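Local coordinates for CBS domain-containing protein (Thermoplasma acidophilum DSM 1728, PDB 1PVM) that is of unknown function but pairs two CBS domains with a zinc-ribbon-like domain that binds iron and, in this crystal, mercury, at residues N23-V28 against P76-M81; P67-P72 against K167-V172. All coordinates share one frame; numbering follows the deposited sequence.

Interaction 1: residues N23-V28 against P76-M81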
ATOM      1  N   ASN B  23       4.049   3.573 -19.635  1.00 10.01           N
ATOM      2  CA  ASN B  23       3.654   2.641 -20.678  1.00  8.61           C
ATOM      3  C   ASN B  23       3.293   1.279 -20.074  1.00  8.06           C
ATOM      4  O   ASN B  23       3.890   0.851 -19.087  1.00  7.25           O
ATOM      5  CB  ASN B  23       4.789   2.510 -21.692  1.00  9.86           C
ATOM      6  CG  ASN B  23       4.461   1.550 -22.803  1.00  9.72           C
ATOM      7  OD1 ASN B  23       4.792   0.374 -22.733  1.00 11.51           O
ATOM      8  ND2 ASN B  23       3.792   2.047 -23.835  1.00 11.14           N
ATOM      9  N   TRP B  24       2.321   0.596 -20.679  1.00  7.81           N
ATOM     10  CA  TRP B  24       1.861  -0.688 -20.160  1.00  7.55           C
ATOM     11  C   TRP B  24       2.850  -1.853 -20.182  1.00  6.87           C
ATOM     12  O   TRP B  24       2.591  -2.896 -19.585  1.00  7.47           O
ATOM     13  CB  TRP B  24       0.543  -1.085 -20.849  1.00  6.52           C
ATOM     14  CG  TRP B  24       0.625  -1.437 -22.320  1.00  8.59           C
ATOM     15  CD1 TRP B  24       1.666  -1.208 -23.182  1.00  9.23           C
ATOM     16  CD2 TRP B  24      -0.405  -2.066 -23.094  1.00  9.39           C
ATOM     17  NE1 TRP B  24       1.342  -1.656 -24.445  1.00  9.44           N
ATOM     18  CE2 TRP B  24       0.079  -2.187 -24.417  1.00  9.12           C
ATOM     19  CE3 TRP B  24      -1.695  -2.539 -22.793  1.00 10.64           C
ATOM     20  CZ2 TRP B  24      -0.682  -2.765 -25.443  1.00 10.62           C
ATOM     21  CZ3 TRP B  24      -2.451  -3.114 -23.811  1.00 10.61           C
ATOM     22  CH2 TRP B  24      -1.938  -3.222 -25.123  1.00 12.18           C
ATOM     23  N   ASN B  25       3.980  -1.684 -20.859  1.00  8.09           N
ATOM     24  CA  ASN B  25       4.985  -2.742 -20.898  1.00  8.84           C
ATOM     25  C   ASN B  25       6.131  -2.435 -19.936  1.00  8.61           C
ATOM     26  O   ASN B  25       7.108  -3.180 -19.849  1.00  8.18           O
ATOM     27  CB  ASN B  25       5.506  -2.930 -22.324  1.00  9.96           C
ATOM     28  CG  ASN B  25       4.526  -3.685 -23.198  1.00 13.02           C
ATOM     29  OD1 ASN B  25       4.385  -3.397 -24.389  1.00 16.90           O
ATOM     30  ND2 ASN B  25       3.848  -4.667 -22.612  1.00 10.61           N
ATOM     31  N   THR B  26       6.004  -1.327 -19.216  1.00  8.08           N
ATOM     32  CA  THR B  26       7.000  -0.945 -18.228  1.00  7.74           C
ATOM     33  C   THR B  26       6.984  -2.089 -17.211  1.00  7.69           C
ATOM     34  O   THR B  26       5.918  -2.610 -16.890  1.00  8.94           O
ATOM     35  CB  THR B  26       6.593   0.372 -17.524  1.00  8.71           C
ATOM     36  OG1 THR B  26       6.449   1.414 -18.496  1.00 10.31           O
ATOM     37  CG2 THR B  26       7.642   0.784 -16.499  1.00 10.31           C
ATOM     38  N   THR B  27       8.145  -2.501 -16.711  1.00  7.97           N
ATOM     39  CA  THR B  27       8.166  -3.585 -15.733  1.00  6.79           C
ATOM     40  C   THR B  27       7.733  -3.062 -14.370  1.00  6.12           C
ATOM     41  O   THR B  27       7.730  -1.851 -14.130  1.00  6.41           O
ATOM     42  CB  THR B  27       9.570  -4.195 -15.581  1.00  7.63           C
ATOM     43  OG1 THR B  27      10.448  -3.228 -14.992  1.00  7.37           O
ATOM     44  CG2 THR B  27      10.115  -4.624 -16.938  1.00  8.93           C
ATOM     45  N   VAL B  28       7.363  -3.980 -13.483  1.00  5.84           N
ATOM     46  CA  VAL B  28       6.950  -3.615 -12.135  1.00  5.82           C
ATOM     47  C   VAL B  28       8.135  -2.938 -11.443  1.00  6.13           C
ATOM     48  O   VAL B  28       7.969  -1.966 -10.707  1.00  5.93           O
ATOM     49  CB  VAL B  28       6.507  -4.869 -11.339  1.00  5.79           C
ATOM     50  CG1 VAL B  28       6.358  -4.540  -9.869  1.00  7.13           C
ATOM     51  CG2 VAL B  28       5.179  -5.376 -11.876  1.00  6.65           C
ATOM     52  N   PRO B  76       5.441  -7.161 -16.898  1.00  8.40           N
ATOM     53  CA  PRO B  76       4.978  -5.855 -17.385  1.00  8.40           C
ATOM     54  C   PRO B  76       3.763  -5.445 -16.554  1.00  6.88           C
ATOM     55  O   PRO B  76       2.935  -6.291 -16.206  1.00  7.85           O
ATOM     56  CB  PRO B  76       4.630  -6.137 -18.846  1.00  8.10           C
ATOM     57  CG  PRO B  76       4.160  -7.558 -18.808  1.00  7.58           C
ATOM     58  CD  PRO B  76       5.165  -8.222 -17.884  1.00  9.40           C
ATOM     59  N   ILE B  77       3.644  -4.157 -16.238  1.00  6.23           N
ATOM     60  CA  ILE B  77       2.537  -3.710 -15.401  1.00  5.60           C
ATOM     61  C   ILE B  77       1.132  -3.940 -15.959  1.00  6.05           C
ATOM     62  O   ILE B  77       0.159  -3.901 -15.206  1.00  6.84           O
ATOM     63  CB  ILE B  77       2.708  -2.226 -14.982  1.00  5.71           C
ATOM     64  CG1 ILE B  77       2.791  -1.312 -16.204  1.00  5.74           C
ATOM     65  CG2 ILE B  77       3.974  -2.084 -14.136  1.00  7.08           C
ATOM     66  CD1 ILE B  77       2.912   0.167 -15.846  1.00  6.29           C
ATOM     67  N   ARG B  78       1.016  -4.195 -17.263  1.00  6.67           N
ATOM     68  CA  ARG B  78      -0.295  -4.466 -17.861  1.00  7.08           C
ATOM     69  C   ARG B  78      -0.934  -5.679 -17.178  1.00  7.93           C
ATOM     70  O   ARG B  78      -2.158  -5.794 -17.107  1.00  8.03           O
ATOM     71  CB  ARG B  78      -0.156  -4.725 -19.365  1.00  8.39           C
ATOM     72  CG  ARG B  78       0.797  -5.854 -19.706  1.00 10.58           C
ATOM     73  CD  ARG B  78       1.264  -5.784 -21.156  1.00 13.51           C
ATOM     74  NE  ARG B  78       0.180  -6.025 -22.102  1.00 13.61           N
ATOM     75  CZ  ARG B  78       0.292  -5.869 -23.418  1.00 15.90           C
ATOM     76  NH1 ARG B  78       1.443  -5.466 -23.943  1.00 13.44           N
ATOM     77  NH2 ARG B  78      -0.745  -6.125 -24.209  1.00 16.19           N
ATOM     78  N   LEU B  79      -0.099  -6.578 -16.663  1.00  7.85           N
ATOM     79  CA  LEU B  79      -0.585  -7.779 -15.987  1.00  8.38           C
ATOM     80  C   LEU B  79      -0.932  -7.521 -14.527  1.00  7.43           C
ATOM     81  O   LEU B  79      -1.500  -8.380 -13.859  1.00  8.38           O
ATOM     82  CB  LEU B  79       0.479  -8.879 -16.038  1.00  9.43           C
ATOM     83  CG  LEU B  79       0.906  -9.390 -17.414  1.00 12.32           C
ATOM     84  CD1 LEU B  79       1.966 -10.463 -17.252  1.00 11.32           C
ATOM     85  CD2 LEU B  79      -0.303  -9.942 -18.150  1.00 12.33           C
ATOM     86  N   VAL B  80      -0.600  -6.332 -14.043  1.00  7.11           N
ATOM     87  CA  VAL B  80      -0.804  -5.984 -12.639  1.00  7.10           C
ATOM     88  C   VAL B  80      -1.812  -4.870 -12.371  1.00  7.45           C
ATOM     89  O   VAL B  80      -2.591  -4.946 -11.421  1.00  7.59           O
ATOM     90  CB  VAL B  80       0.553  -5.579 -12.008  1.00  8.25           C
ATOM     91  CG1 VAL B  80       0.391  -5.287 -10.527  1.00  8.09           C
ATOM     92  CG2 VAL B  80       1.569  -6.691 -12.228  1.00  9.04           C
ATOM     93  N   MET B  81      -1.786  -3.841 -13.211  1.00  6.68           N
ATOM     94  CA  MET B  81      -2.653  -2.674 -13.069  1.00  7.10           C
ATOM     95  C   MET B  81      -4.141  -2.967 -12.955  1.00  6.53           C
ATOM     96  O   MET B  81      -4.621  -4.008 -13.399  1.00  7.15           O
ATOM     97  CB  MET B  81      -2.463  -1.763 -14.270  1.00  7.51           C
ATOM     98  CG  MET B  81      -3.010  -2.375 -15.554  1.00  9.13           C
ATOM     99  SD  MET B  81      -2.526  -1.454 -17.008  1.00  9.72           S
ATOM    100  CE  MET B  81      -0.765  -1.520 -16.827  1.00 24.45           C
TER

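Interaction 2: residues P67-P72 against K167-V172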
ATOM      1  N   PRO B  67       1.899 -12.504  -5.918  1.00  7.00           N
ATOM      2  CA  PRO B  67       1.463 -13.901  -6.056  1.00  7.73           C
ATOM      3  C   PRO B  67       1.976 -14.660  -7.285  1.00  8.26           C
ATOM      4  O   PRO B  67       1.909 -15.887  -7.323  1.00  9.12           O
ATOM      5  CB  PRO B  67      -0.060 -13.791  -6.030  1.00  8.64           C
ATOM      6  CG  PRO B  67      -0.289 -12.582  -5.151  1.00  7.18           C
ATOM      7  CD  PRO B  67       0.740 -11.620  -5.701  1.00  6.10           C
ATOM      8  N   ARG B  68       2.481 -13.943  -8.284  1.00  7.93           N
ATOM      9  CA  ARG B  68       3.021 -14.593  -9.482  1.00  8.85           C
ATOM     10  C   ARG B  68       4.415 -15.156  -9.194  1.00  9.83           C
ATOM     11  O   ARG B  68       4.927 -15.998  -9.939  1.00 11.20           O
ATOM     12  CB  ARG B  68       3.110 -13.600 -10.649  1.00  9.60           C
ATOM     13  CG  ARG B  68       1.793 -13.331 -11.359  1.00 12.58           C
ATOM     14  CD  ARG B  68       1.975 -12.293 -12.457  1.00 14.78           C
ATOM     15  NE  ARG B  68       0.758 -12.079 -13.237  1.00 16.55           N
ATOM     16  CZ  ARG B  68       0.339 -12.870 -14.220  1.00 18.71           C
ATOM     17  NH1 ARG B  68       1.039 -13.944 -14.563  1.00 21.16           N
ATOM     18  NH2 ARG B  68      -0.787 -12.584 -14.862  1.00 19.22           N
ATOM     19  N   ASN B  69       5.029 -14.670  -8.120  1.00  9.45           N
ATOM     20  CA  ASN B  69       6.358 -15.112  -7.711  1.00  8.74           C
ATOM     21  C   ASN B  69       7.393 -15.019  -8.834  1.00  9.88           C
ATOM     22  O   ASN B  69       8.026 -16.012  -9.204  1.00 10.88           O
ATOM     23  CB  ASN B  69       6.285 -16.545  -7.168  1.00  8.74           C
ATOM     24  CG  ASN B  69       7.566 -16.975  -6.487  1.00  9.94           C
ATOM     25  OD1 ASN B  69       8.298 -16.152  -5.940  1.00 10.56           O
ATOM     26  ND2 ASN B  69       7.837 -18.272  -6.500  1.00 11.46           N
ATOM     27  N   LYS B  70       7.562 -13.814  -9.368  1.00  9.22           N
ATOM     28  CA  LYS B  70       8.518 -13.554 -10.439  1.00 10.02           C
ATOM     29  C   LYS B  70       9.297 -12.311 -10.048  1.00 10.47           C
ATOM     30  O   LYS B  70       8.850 -11.535  -9.203  1.00  9.68           O
ATOM     31  CB  LYS B  70       7.793 -13.260 -11.759  1.00 10.81           C
ATOM     32  CG  LYS B  70       6.814 -14.322 -12.227  1.00 12.65           C
ATOM     33  CD  LYS B  70       7.537 -15.571 -12.661  1.00 16.98           C
ATOM     34  CE  LYS B  70       6.553 -16.637 -13.086  1.00 18.79           C
ATOM     35  NZ  LYS B  70       7.265 -17.880 -13.484  1.00 23.23           N
ATOM     36  N   LYS B  71      10.456 -12.115 -10.666  1.00 10.79           N
ATOM     37  CA  LYS B  71      11.255 -10.928 -10.390  1.00 10.48           C
ATOM     38  C   LYS B  71      10.493  -9.720 -10.931  1.00 11.08           C
ATOM     39  O   LYS B  71       9.814  -9.814 -11.956  1.00  9.98           O
ATOM     40  CB  LYS B  71      12.610 -11.011 -11.095  1.00 11.74           C
ATOM     41  CG  LYS B  71      13.509 -12.128 -10.597  1.00 14.24           C
ATOM     42  CD  LYS B  71      14.737 -12.282 -11.485  1.00 17.82           C
ATOM     43  CE  LYS B  71      15.559 -11.008 -11.520  1.00 20.48           C
ATOM     44  NZ  LYS B  71      16.779 -11.157 -12.363  1.00 26.10           N
ATOM     45  N   PRO B  72      10.595  -8.570 -10.246  1.00  9.91           N
ATOM     46  CA  PRO B  72       9.919  -7.340 -10.661  1.00 10.60           C
ATOM     47  C   PRO B  72      10.251  -6.910 -12.097  1.00 11.02           C
ATOM     48  O   PRO B  72       9.429  -6.286 -12.767  1.00 10.85           O
ATOM     49  CB  PRO B  72      10.409  -6.317  -9.638  1.00 12.62           C
ATOM     50  CG  PRO B  72      10.620  -7.126  -8.418  1.00 13.73           C
ATOM     51  CD  PRO B  72      11.239  -8.402  -8.928  1.00 11.44           C
ATOM     52  N   LYS B 167       1.719 -24.369  -5.530  1.00 15.09           N
ATOM     53  CA  LYS B 167       2.544 -23.513  -4.687  1.00 15.19           C
ATOM     54  C   LYS B 167       1.782 -22.265  -4.261  1.00 14.00           C
ATOM     55  O   LYS B 167       2.296 -21.449  -3.500  1.00 13.47           O
ATOM     56  CB  LYS B 167       3.808 -23.095  -5.441  1.00 16.47           C
ATOM     57  CG  LYS B 167       4.691 -24.255  -5.871  1.00 22.43           C
ATOM     58  CD  LYS B 167       5.884 -23.790  -6.701  1.00 25.84           C
ATOM     59  CE  LYS B 167       6.924 -23.055  -5.863  1.00 27.30           C
ATOM     60  NZ  LYS B 167       6.406 -21.785  -5.287  1.00 30.81           N
ATOM     61  N   GLY B 168       0.555 -22.122  -4.753  1.00 13.20           N
ATOM     62  CA  GLY B 168      -0.231 -20.949  -4.427  1.00 12.06           C
ATOM     63  C   GLY B 168       0.141 -19.794  -5.341  1.00 12.93           C
ATOM     64  O   GLY B 168      -0.296 -18.660  -5.141  1.00 15.30           O
ATOM     65  N   GLU B 169       0.961 -20.071  -6.349  1.00 12.45           N
ATOM     66  CA  GLU B 169       1.369 -19.032  -7.290  1.00 13.21           C
ATOM     67  C   GLU B 169       0.251 -18.781  -8.282  1.00 14.49           C
ATOM     68  O   GLU B 169      -0.447 -19.714  -8.683  1.00 15.60           O
ATOM     69  CB  GLU B 169       2.601 -19.459  -8.095  1.00 13.77           C
ATOM     70  CG  GLU B 169       3.828 -19.868  -7.294  1.00 15.04           C
ATOM     71  CD  GLU B 169       4.927 -20.416  -8.190  1.00 18.64           C
ATOM     72  OE1 GLU B 169       4.617 -21.239  -9.082  1.00 18.93           O
ATOM     73  OE2 GLU B 169       6.101 -20.035  -8.008  1.00 21.39           O
ATOM     74  N   ILE B 170       0.072 -17.524  -8.675  1.00 13.81           N
ATOM     75  CA  ILE B 170      -0.927 -17.203  -9.683  1.00 13.73           C
ATOM     76  C   ILE B 170      -0.230 -17.500 -11.005  1.00 14.03           C
ATOM     77  O   ILE B 170       0.741 -16.829 -11.365  1.00 15.22           O
ATOM     78  CB  ILE B 170      -1.334 -15.709  -9.657  1.00 12.68           C
ATOM     79  CG1 ILE B 170      -2.203 -15.431  -8.431  1.00 13.89           C
ATOM     80  CG2 ILE B 170      -2.090 -15.350 -10.933  1.00 12.52           C
ATOM     81  CD1 ILE B 170      -2.696 -14.008  -8.338  1.00 13.73           C
ATOM     82  N   LYS B 171      -0.700 -18.523 -11.712  1.00 13.34           N
ATOM     83  CA  LYS B 171      -0.101 -18.881 -12.990  1.00 14.60           C
ATOM     84  C   LYS B 171      -0.514 -17.893 -14.070  1.00 12.94           C
ATOM     85  O   LYS B 171       0.313 -17.415 -14.841  1.00 13.24           O
ATOM     86  CB  LYS B 171      -0.512 -20.298 -13.395  1.00 17.17           C
ATOM     87  CG  LYS B 171       0.577 -21.326 -13.170  1.00 21.55           C
ATOM     88  CD  LYS B 171       1.831 -20.925 -13.926  1.00 23.06           C
ATOM     89  CE  LYS B 171       2.926 -21.947 -13.781  1.00 24.24           C
ATOM     90  NZ  LYS B 171       4.189 -21.437 -14.354  1.00 25.63           N
ATOM     91  N   VAL B 172      -1.807 -17.601 -14.114  1.00 12.28           N
ATOM     92  CA  VAL B 172      -2.362 -16.657 -15.074  1.00 11.34           C
ATOM     93  C   VAL B 172      -3.671 -16.157 -14.497  1.00 11.05           C
ATOM     94  O   VAL B 172      -4.145 -16.662 -13.479  1.00 10.10           O
ATOM     95  CB  VAL B 172      -2.727 -17.326 -16.446  1.00 11.90           C
ATOM     96  CG1 VAL B 172      -1.513 -17.981 -17.078  1.00 11.26           C
ATOM     97  CG2 VAL B 172      -3.846 -18.342 -16.249  1.00 13.01           C
TER
HETATM   98  O   HOH W   1       3.365 -17.276 -11.718  1.00 15.77           O
HETATM   99  O   HOH W   2       1.458 -15.466 -16.665  1.00 42.16           O
HETATM  100  O   HOH W   3       7.539 -18.597 -10.478  1.00 27.13           O
HETATM  101  O   HOH W   4       5.202 -18.835 -15.074  1.00 41.11           O

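Interaction 1: residues N23-V28 against P76-M81
The turn that leads from strand 21-23 into helix 28-38 of the first CBS motif meets the short 3-10 segment 77-79 in the loop between helix 58-65 and strand 87-89. A type I turn runs from Asn-23 to Thr-26. Asn-23 OD1 accepts from Asn-25 N in an Asx turn, and Asn-23 O accepts from both N and OG1 of Thr-26. The main backbone link is Ile-77 N to Thr-26 O, 2.8 Å, nearly along the C=O axis. Arg-78 N reaches Trp-24 O at 3.1 Å, a weak bond bent to 134°. Arg-78 also stacks on Trp-24. Its CG sits in the crowded position between backbone N and carbonyl carbon, and the chain bends at chi3 (-67°). This lays the guanidinium over one face of the indole, the planes 19° apart. CZ of Arg-78 stands 3.6 Å from the centroid of the six-membered ring of Trp-24, almost on its normal. Deeper in, CG2 of Val-28 packs on CG2 of Val-80 at 3.9 Å and on CG2 of Ile-77 at 4.2 Å. CD1 of Ile-77 turns to Thr-26 CB. Trp-24 NE1 bonds to Asp-48. That bond limits how the indole can turn under the guanidinium, and the carboxylate on NE1 would probably make the ring a better partner for the positive charge.

Interaction 2: residues P67-P72 against K167-V172
Two direct hydrogen bonds cross between 67-72 and 167-172. Ile-170 N gives one to Pro-67 O at 2.8 Å, with the donor well above the carbonyl plane. The same oxygen receives a CA-H contact from Glu-169. The second is nearly straight at 174°: Asn-69 ND2 to Glu-169 OE2, 2.9 Å. It uses the anti lone pair of OE2 and lies in the amide plane, while amide and carboxylate planes are turned 56° apart. Asn-69 CG is anti to the backbone N (chi1 -169°), and ND2 also bonds Asp-73 of the second subunit. One salt bridge lies within 167-172: Lys-167, bent at chi3 and chi4, brings NZ to 3.2 Å from Glu-169 OE2. An alanine in place of Glu-169 would remove the carboxylate that Asn-69, Lys-167 and a water share, and would probably leave the Asn-69 amide and the Lys-167 ammonium less well held. The closest apolar contact is Pro-67 CB to Ile-170 CD1, 3.5 Å. Here the loop that follows helix 58-65 touches the hairpin of strands 160-164 and 170-175 in the zinc-ribbon-like domain. Four waters bridge polar atoms of the two segments. One donates to both Arg-68 O and Ile-170 O, each 2.7 Å away. Another accepts from Arg-68 NH1 and donates to Lys-171 O; Arg-68 NH2 bonds to Glu-184 O. A third gives to Asn-69 O and Glu-169 OE2 and accepts from Lys-70 NZ. The fourth accepts from NZ of both Lys-70 and Lys-171.

In the fold
Both contacts use the loop between helix 58-65 and strand 87-89, at different points along it. Interaction 1 lies nearer the centre of the chain and joins the loop after strand 21-23 to the 3-10 segment 77-79. Interaction 2 is further out, joins the earlier part of the shared loop to the metal-binding domain, and adjoins the second subunit. The chemistry follows the place. At 23-28 with 76-81, buried aliphatic side chains back a stacked, partly exposed Trp-Arg pair. At 67-72 with 167-172, two direct hydrogen bonds and bridging waters carry most of the contact. The two touch directly: Pro-72 O packs on Thr-27 CB and Val-28 CB, and Leu-79 CB lies near Arg-68 NH2.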